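Local coordinates for protein digeranylgeranylglycerophospholipid reductase (Sulfolobus acidocaldarius, PDB 4OPC) that reduces the double bonds of the geranylgeranyl chains of archaeal membrane lipid precursors, using a bound FAD, to give saturated phytanyl lipids, at residues A343-F354 / L410-K421. Residues are numbered along the deposited sequence; the frame is centred on the assembly and turned at random.
Sequences AKQASLDIFRRF and LKAVAESMKKIK
Near-antiparallel helix packing joins S347, I350, F351 and F354 of the lipid-binding helix 332-357 to M417, V413 and L410 of helix 410-425; the segment axes approach to 8.2 Å at 154°. The backbones come closest at S347 and M417, whose CA atoms lie 4.6 Å apart. I350 is a knob in a hole formed by V413, S416, M417 and I420: its CG2 branch meets M417 CG at 3.7 Å, while CG1 faces I420 CG2. A bend at the last torsion of M417 (chi3 63°) turns CE back toward S347, whose hydroxyl, in the conformer modelled here, lies 3.3 Å from CE at OG and hydrogen-bonds to the G384 carbonyl. M417 SD sits oblique to the F351 ring, 4.6 Å from its centroid and 45° off the normal, a Met-aromatic contact, and V413 CG1 reaches the edge of the same ring. Beyond it, V413 CG2 touches F354 CD1 at 3.5 Å and L410 CD1 approaches F354 CE2. Cutting M417 back to an alanine would probably leave the F351 ring without its sulfur neighbour and open a gap beside S347. K421 lays CD 3.9 Å from S347 CB, its amine salt-bridged to D385. No hydrogen bond spans the segments, implying that apolar packing and the Met-aromatic contact hold them together.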
ATOM      1  N   ALA A 343      -3.463   7.503   9.958  1.00 13.40           N
ATOM      2  CA  ALA A 343      -4.757   7.784  10.576  1.00 12.70           C
ATOM      3  C   ALA A 343      -5.849   7.697   9.521  1.00 14.39           C
ATOM      4  O   ALA A 343      -6.917   7.111   9.748  1.00 14.47           O
ATOM      5  CB  ALA A 343      -4.750   9.156  11.233  1.00 14.32           C
ATOM      6  N   LYS A 344      -5.583   8.277   8.358  1.00 14.46           N
ATOM      7  CA  LYS A 344      -6.481   8.136   7.217  1.00 17.07           C
ATOM      8  C   LYS A 344      -6.702   6.674   6.842  1.00 14.28           C
ATOM      9  O   LYS A 344      -7.832   6.261   6.571  1.00 14.32           O
ATOM     10  CB  LYS A 344      -5.918   8.886   6.012  1.00 18.02           C
ATOM     11  CG  LYS A 344      -6.470   8.369   4.697  1.00 22.28           C
ATOM     12  CD  LYS A 344      -6.056   9.226   3.564  1.00 23.20           C
ATOM     13  CE  LYS A 344      -4.560   9.236   3.411  1.00 19.66           C
ATOM     14  NZ  LYS A 344      -4.258  10.095   2.259  1.00 24.23           N
ATOM     15  N   GLN A 345      -5.629   5.886   6.823  1.00 13.59           N
ATOM     16  CA  GLN A 345      -5.738   4.470   6.533  1.00 13.59           C
ATOM     17  C   GLN A 345      -6.680   3.774   7.476  1.00 13.15           C
ATOM     18  O   GLN A 345      -7.455   2.921   7.060  1.00 13.01           O
ATOM     19  CB  GLN A 345      -4.387   3.789   6.712  1.00 18.98           C
ATOM     20  CG  GLN A 345      -3.594   3.591   5.486  1.00 16.11           C
ATOM     21  CD  GLN A 345      -2.316   2.846   5.805  1.00 12.26           C
ATOM     22  OE1 GLN A 345      -1.324   3.452   6.153  1.00 13.84           O
ATOM     23  NE2 GLN A 345      -2.359   1.525   5.738  1.00 12.49           N
ATOM     24  N   ALA A 346      -6.586   4.098   8.760  1.00 13.27           N
ATOM     25  CA  ALA A 346      -7.423   3.445   9.762  1.00 13.50           C
ATOM     26  C   ALA A 346      -8.901   3.714   9.493  1.00 13.54           C
ATOM     27  O   ALA A 346      -9.735   2.810   9.554  1.00 13.91           O
ATOM     28  CB  ALA A 346      -7.050   3.918  11.158  1.00 16.61           C
ATOM     29  N   SER A 347      -9.232   4.968   9.208  1.00 13.40           N
ATOM     30  CA  SER A 347     -10.587   5.344   8.836  0.55 16.25           C
ATOM     31  C   SER A 347     -11.054   4.560   7.611  1.00 12.16           C
ATOM     32  O   SER A 347     -12.191   4.067   7.552  1.00 13.31           O
ATOM     33  CB  SER A 347     -10.626   6.842   8.533  0.55 14.43           C
ATOM     34  OG  SER A 347     -11.925   7.263   8.161  0.55 15.13           O
ATOM     35  N   LEU A 348     -10.176   4.447   6.625  1.00 11.93           N
ATOM     36  CA  LEU A 348     -10.517   3.755   5.387  1.00 11.21           C
ATOM     37  C   LEU A 348     -10.608   2.243   5.564  1.00 12.47           C
ATOM     38  O   LEU A 348     -11.281   1.575   4.782  1.00 12.74           O
ATOM     39  CB  LEU A 348      -9.542   4.141   4.280  1.00 13.07           C
ATOM     40  CG  LEU A 348      -9.687   5.600   3.854  1.00 13.09           C
ATOM     41  CD1 LEU A 348      -8.621   5.924   2.824  1.00 16.15           C
ATOM     42  CD2 LEU A 348     -11.093   5.903   3.310  1.00 16.65           C
ATOM     43  N   ASP A 349      -9.961   1.703   6.596  1.00 12.50           N
ATOM     44  CA  ASP A 349     -10.066   0.278   6.925  1.00 12.83           C
ATOM     45  C   ASP A 349     -11.533  -0.023   7.290  1.00 13.56           C
ATOM     46  O   ASP A 349     -12.109  -1.020   6.853  1.00 13.71           O
ATOM     47  CB  ASP A 349      -9.063  -0.031   8.060  1.00 11.86           C
ATOM     48  CG  ASP A 349      -8.852  -1.518   8.334  1.00 13.73           C
ATOM     49  OD1 ASP A 349      -9.616  -2.378   7.838  1.00 16.46           O
ATOM     50  OD2 ASP A 349      -7.916  -1.816   9.104  1.00 12.90           O
ATOM     51  N   ILE A 350     -12.159   0.866   8.057  1.00 12.47           N
ATOM     52  CA  ILE A 350     -13.587   0.769   8.378  0.67 12.33           C
ATOM     53  C   ILE A 350     -14.433   0.889   7.111  1.00 12.13           C
ATOM     54  O   ILE A 350     -15.326   0.071   6.846  1.00 14.29           O
ATOM     55  CB  ILE A 350     -14.011   1.890   9.361  0.67 11.44           C
ATOM     56  CG1 ILE A 350     -13.380   1.670  10.738  0.67 19.14           C
ATOM     57  CG2 ILE A 350     -15.517   1.957   9.488  0.67 14.77           C
ATOM     58  CD1 ILE A 350     -13.921   0.468  11.489  0.67 19.38           C
ATOM     59  N   PHE A 351     -14.160   1.917   6.312  1.00 13.12           N
ATOM     60  CA  PHE A 351     -14.958   2.179   5.122  1.00 15.07           C
ATOM     61  C   PHE A 351     -14.890   1.012   4.132  1.00 12.21           C
ATOM     62  O   PHE A 351     -15.923   0.585   3.600  1.00 13.91           O
ATOM     63  CB  PHE A 351     -14.529   3.518   4.499  1.00 15.56           C
ATOM     64  CG  PHE A 351     -15.471   4.052   3.456  1.00 14.20           C
ATOM     65  CD1 PHE A 351     -16.844   4.061   3.657  1.00 18.06           C
ATOM     66  CD2 PHE A 351     -14.974   4.601   2.291  1.00 17.95           C
ATOM     67  CE1 PHE A 351     -17.699   4.567   2.687  1.00 18.83           C
ATOM     68  CE2 PHE A 351     -15.829   5.111   1.326  1.00 22.21           C
ATOM     69  CZ  PHE A 351     -17.193   5.102   1.538  1.00 19.86           C
ATOM     70  N   ARG A 352     -13.692   0.463   3.928  1.00 12.69           N
ATOM     71  CA  ARG A 352     -13.514  -0.715   3.083  1.00 13.15           C
ATOM     72  C   ARG A 352     -14.429  -1.881   3.473  1.00 11.90           C
ATOM     73  O   ARG A 352     -14.999  -2.551   2.609  1.00 13.84           O
ATOM     74  CB  ARG A 352     -12.045  -1.187   3.129  1.00 15.32           C
ATOM     75  CG  ARG A 352     -11.889  -2.686   2.857  1.00 23.19           C
ATOM     76  CD  ARG A 352     -10.496  -3.206   3.089  1.00 28.22           C
ATOM     77  NE  ARG A 352     -10.167  -3.470   4.492  1.00 35.77           N
ATOM     78  CZ  ARG A 352     -10.277  -4.662   5.073  1.00 18.41           C
ATOM     79  NH1 ARG A 352     -10.722  -5.691   4.377  1.00 19.29           N
ATOM     80  NH2 ARG A 352      -9.889  -4.840   6.329  1.00 18.55           N
ATOM     81  N   ARG A 353     -14.528  -2.149   4.766  1.00 12.87           N
ATOM     82  CA  ARG A 353     -15.309  -3.282   5.254  1.00 14.68           C
ATOM     83  C   ARG A 353     -16.766  -3.121   4.862  1.00 14.29           C
ATOM     84  O   ARG A 353     -17.432  -4.073   4.454  1.00 16.69           O
ATOM     85  CB  ARG A 353     -15.166  -3.394   6.769  1.00 14.72           C
ATOM     86  CG  ARG A 353     -13.783  -3.831   7.204  1.00 15.52           C
ATOM     87  CD  ARG A 353     -13.528  -3.500   8.665  1.00 15.59           C
ATOM     88  NE  ARG A 353     -12.098  -3.593   8.929  1.00 15.62           N
ATOM     89  CZ  ARG A 353     -11.530  -4.471   9.747  1.00 17.29           C
ATOM     90  NH1 ARG A 353     -12.268  -5.322  10.449  1.00 21.28           N
ATOM     91  NH2 ARG A 353     -10.215  -4.480   9.882  1.00 18.25           N
ATOM     92  N   PHE A 354     -17.267  -1.899   4.979  1.00 13.74           N
ATOM     93  CA  PHE A 354     -18.595  -1.573   4.518  1.00 14.31           C
ATOM     94  C   PHE A 354     -18.745  -1.794   3.006  1.00 13.05           C
ATOM     95  O   PHE A 354     -19.667  -2.485   2.564  1.00 13.95           O
ATOM     96  CB  PHE A 354     -18.895  -0.121   4.912  1.00 13.72           C
ATOM     97  CG  PHE A 354     -20.163   0.440   4.332  1.00 12.83           C
ATOM     98  CD1 PHE A 354     -21.412   0.014   4.777  1.00 16.16           C
ATOM     99  CD2 PHE A 354     -20.102   1.420   3.354  1.00 16.90           C
ATOM    100  CE1 PHE A 354     -22.575   0.570   4.247  1.00 16.42           C
ATOM    101  CE2 PHE A 354     -21.257   1.972   2.823  1.00 20.30           C
ATOM    102  CZ  PHE A 354     -22.490   1.549   3.271  1.00 17.10           C
ATOM    103  N   LEU A 410     -24.921   3.718   6.541  1.00 19.23           N
ATOM    104  CA  LEU A 410     -23.824   4.610   6.161  1.00 19.54           C
ATOM    105  C   LEU A 410     -23.530   5.640   7.254  1.00 20.09           C
ATOM    106  O   LEU A 410     -22.368   6.014   7.465  1.00 20.38           O
ATOM    107  CB  LEU A 410     -24.122   5.313   4.839  1.00 20.93           C
ATOM    108  CG  LEU A 410     -22.989   6.228   4.357  1.00 20.69           C
ATOM    109  CD1 LEU A 410     -21.746   5.394   4.082  1.00 22.79           C
ATOM    110  CD2 LEU A 410     -23.399   7.024   3.128  1.00 31.17           C
ATOM    111  N   LYS A 411     -24.564   6.110   7.942  1.00 23.02           N
ATOM    112  CA  LYS A 411     -24.361   7.060   9.023  1.00 24.22           C
ATOM    113  C   LYS A 411     -23.519   6.457  10.136  1.00 23.58           C
ATOM    114  O   LYS A 411     -22.589   7.090  10.640  1.00 24.73           O
ATOM    115  CB  LYS A 411     -25.702   7.512   9.592  1.00 26.34           C
ATOM    116  CG  LYS A 411     -25.564   8.433  10.788  1.00 31.94           C
ATOM    117  CD  LYS A 411     -24.781   9.683  10.426  1.00 44.59           C
ATOM    118  CE  LYS A 411     -24.855  10.722  11.534  1.00 48.36           C
ATOM    119  NZ  LYS A 411     -26.246  11.223  11.725  1.00 45.07           N
ATOM    120  N   ALA A 412     -23.839   5.227  10.517  1.00 22.83           N
ATOM    121  CA  ALA A 412     -23.066   4.525  11.538  1.00 24.12           C
ATOM    122  C   ALA A 412     -21.629   4.279  11.078  1.00 21.23           C
ATOM    123  O   ALA A 412     -20.695   4.327  11.879  1.00 23.88           O
ATOM    124  CB  ALA A 412     -23.731   3.211  11.897  1.00 26.59           C
ATOM    125  N   VAL A 413     -21.455   3.993   9.792  1.00 16.80           N
ATOM    126  CA  VAL A 413     -20.133   3.799   9.230  1.00 16.98           C
ATOM    127  C   VAL A 413     -19.320   5.081   9.397  1.00 16.31           C
ATOM    128  O   VAL A 413     -18.169   5.041   9.848  1.00 16.94           O
ATOM    129  CB  VAL A 413     -20.221   3.403   7.754  1.00 16.31           C
ATOM    130  CG1 VAL A 413     -18.848   3.378   7.138  1.00 17.09           C
ATOM    131  CG2 VAL A 413     -20.866   2.035   7.626  1.00 19.05           C
ATOM    132  N   ALA A 414     -19.927   6.215   9.060  1.00 18.05           N
ATOM    133  CA  ALA A 414     -19.262   7.507   9.223  1.00 18.85           C
ATOM    134  C   ALA A 414     -18.873   7.775  10.675  1.00 23.81           C
ATOM    135  O   ALA A 414     -17.803   8.329  10.942  1.00 22.13           O
ATOM    136  CB  ALA A 414     -20.133   8.627   8.679  1.00 22.18           C
ATOM    137  N   GLU A 415     -19.727   7.360  11.605  1.00 22.16           N
ATOM    138  CA  GLU A 415     -19.454   7.522  13.029  1.00 23.19           C
ATOM    139  C   GLU A 415     -18.253   6.681  13.442  1.00 22.61           C
ATOM    140  O   GLU A 415     -17.385   7.153  14.176  1.00 24.61           O
ATOM    141  CB  GLU A 415     -20.686   7.152  13.862  1.00 25.87           C
ATOM    142  CG  GLU A 415     -21.830   8.153  13.745  1.00 34.01           C
ATOM    143  CD  GLU A 415     -23.151   7.614  14.271  1.00 56.93           C
ATOM    144  OE1 GLU A 415     -23.212   6.425  14.652  1.00 39.81           O
ATOM    145  OE2 GLU A 415     -24.133   8.385  14.297  1.00 47.60           O
ATOM    146  N   SER A 416     -18.206   5.434  12.980  1.00 19.70           N
ATOM    147  CA  SER A 416     -17.087   4.555  13.310  1.00 20.16           C
ATOM    148  C   SER A 416     -15.785   5.065  12.696  1.00 19.36           C
ATOM    149  O   SER A 416     -14.722   4.984  13.323  1.00 19.67           O
ATOM    150  CB  SER A 416     -17.361   3.117  12.853  1.00 22.44           C
ATOM    151  OG  SER A 416     -18.384   2.534  13.645  1.00 25.64           O
ATOM    152  N   MET A 417     -15.856   5.579  11.466  1.00 17.57           N
ATOM    153  CA  MET A 417     -14.690   6.194  10.833  1.00 16.75           C
ATOM    154  C   MET A 417     -14.127   7.352  11.645  1.00 21.04           C
ATOM    155  O   MET A 417     -12.920   7.424  11.878  1.00 21.92           O
ATOM    156  CB  MET A 417     -15.012   6.657   9.410  1.00 17.21           C
ATOM    157  CG  MET A 417     -15.312   5.508   8.443  1.00 17.01           C
ATOM    158  SD  MET A 417     -15.947   6.049   6.845  1.00 17.01           S
ATOM    159  CE  MET A 417     -14.567   6.994   6.210  1.00 19.30           C
ATOM    160  N   LYS A 418     -15.000   8.254  12.069  1.00 21.09           N
ATOM    161  CA  LYS A 418     -14.588   9.385  12.883  1.00 21.99           C
ATOM    162  C   LYS A 418     -13.958   8.905  14.186  1.00 29.03           C
ATOM    163  O   LYS A 418     -12.923   9.418  14.608  1.00 27.76           O
ATOM    164  CB  LYS A 418     -15.797  10.287  13.163  1.00 23.10           C
ATOM    165  CG  LYS A 418     -15.508  11.488  14.051  1.00 34.61           C
ATOM    166  CD  LYS A 418     -16.722  12.412  14.112  1.00 49.81           C
ATOM    167  CE  LYS A 418     -16.533  13.517  15.142  1.00 55.76           C
ATOM    168  NZ  LYS A 418     -15.245  14.241  14.948  1.00 61.17           N
ATOM    169  N   LYS A 419     -14.568   7.894  14.799  1.00 20.03           N
ATOM    170  CA  LYS A 419     -14.079   7.348  16.060  1.00 23.47           C
ATOM    171  C   LYS A 419     -12.675   6.756  15.933  1.00 19.41           C
ATOM    172  O   LYS A 419     -11.799   7.023  16.760  1.00 21.95           O
ATOM    173  CB  LYS A 419     -15.035   6.283  16.596  1.00 28.49           C
ATOM    174  CG  LYS A 419     -14.548   5.644  17.881  1.00 34.84           C
ATOM    175  CD  LYS A 419     -15.674   5.016  18.677  1.00 41.18           C
ATOM    176  CE  LYS A 419     -15.184   4.602  20.062  1.00 43.63           C
ATOM    177  NZ  LYS A 419     -16.264   3.996  20.887  1.00 56.16           N
ATOM    178  N   ILE A 420     -12.456   5.941  14.912  1.00 17.03           N
ATOM    179  CA  ILE A 420     -11.137   5.356  14.740  1.00 16.78           C
ATOM    180  C   ILE A 420     -10.113   6.432  14.349  1.00 20.86           C
ATOM    181  O   ILE A 420      -8.976   6.396  14.813  1.00 19.01           O
ATOM    182  CB  ILE A 420     -11.159   4.134  13.789  1.00 16.65           C
ATOM    183  CG1 ILE A 420      -9.963   3.217  14.057  1.00 19.68           C
ATOM    184  CG2 ILE A 420     -11.220   4.567  12.333  1.00 20.10           C
ATOM    185  CD1 ILE A 420     -10.005   1.922  13.264  1.00 20.85           C
ATOM    186  N   LYS A 421     -10.527   7.419  13.558  1.00 19.28           N
ATOM    187  CA  LYS A 421      -9.603   8.477  13.159  1.00 24.09           C
ATOM    188  C   LYS A 421      -9.111   9.225  14.392  1.00 26.66           C
ATOM    189  O   LYS A 421      -7.914   9.497  14.526  1.00 26.22           O
ATOM    190  CB  LYS A 421     -10.247   9.451  12.174  1.00 26.20           C
ATOM    191  CG  LYS A 421      -9.252  10.406  11.521  1.00 38.48           C
ATOM    192  CD  LYS A 421      -9.131  10.153  10.029  1.00 50.33           C
ATOM    193  CE  LYS A 421      -8.300  11.222   9.349  1.00 54.39           C
ATOM    194  NZ  LYS A 421      -8.936  12.561   9.441  1.00 49.96           N
TER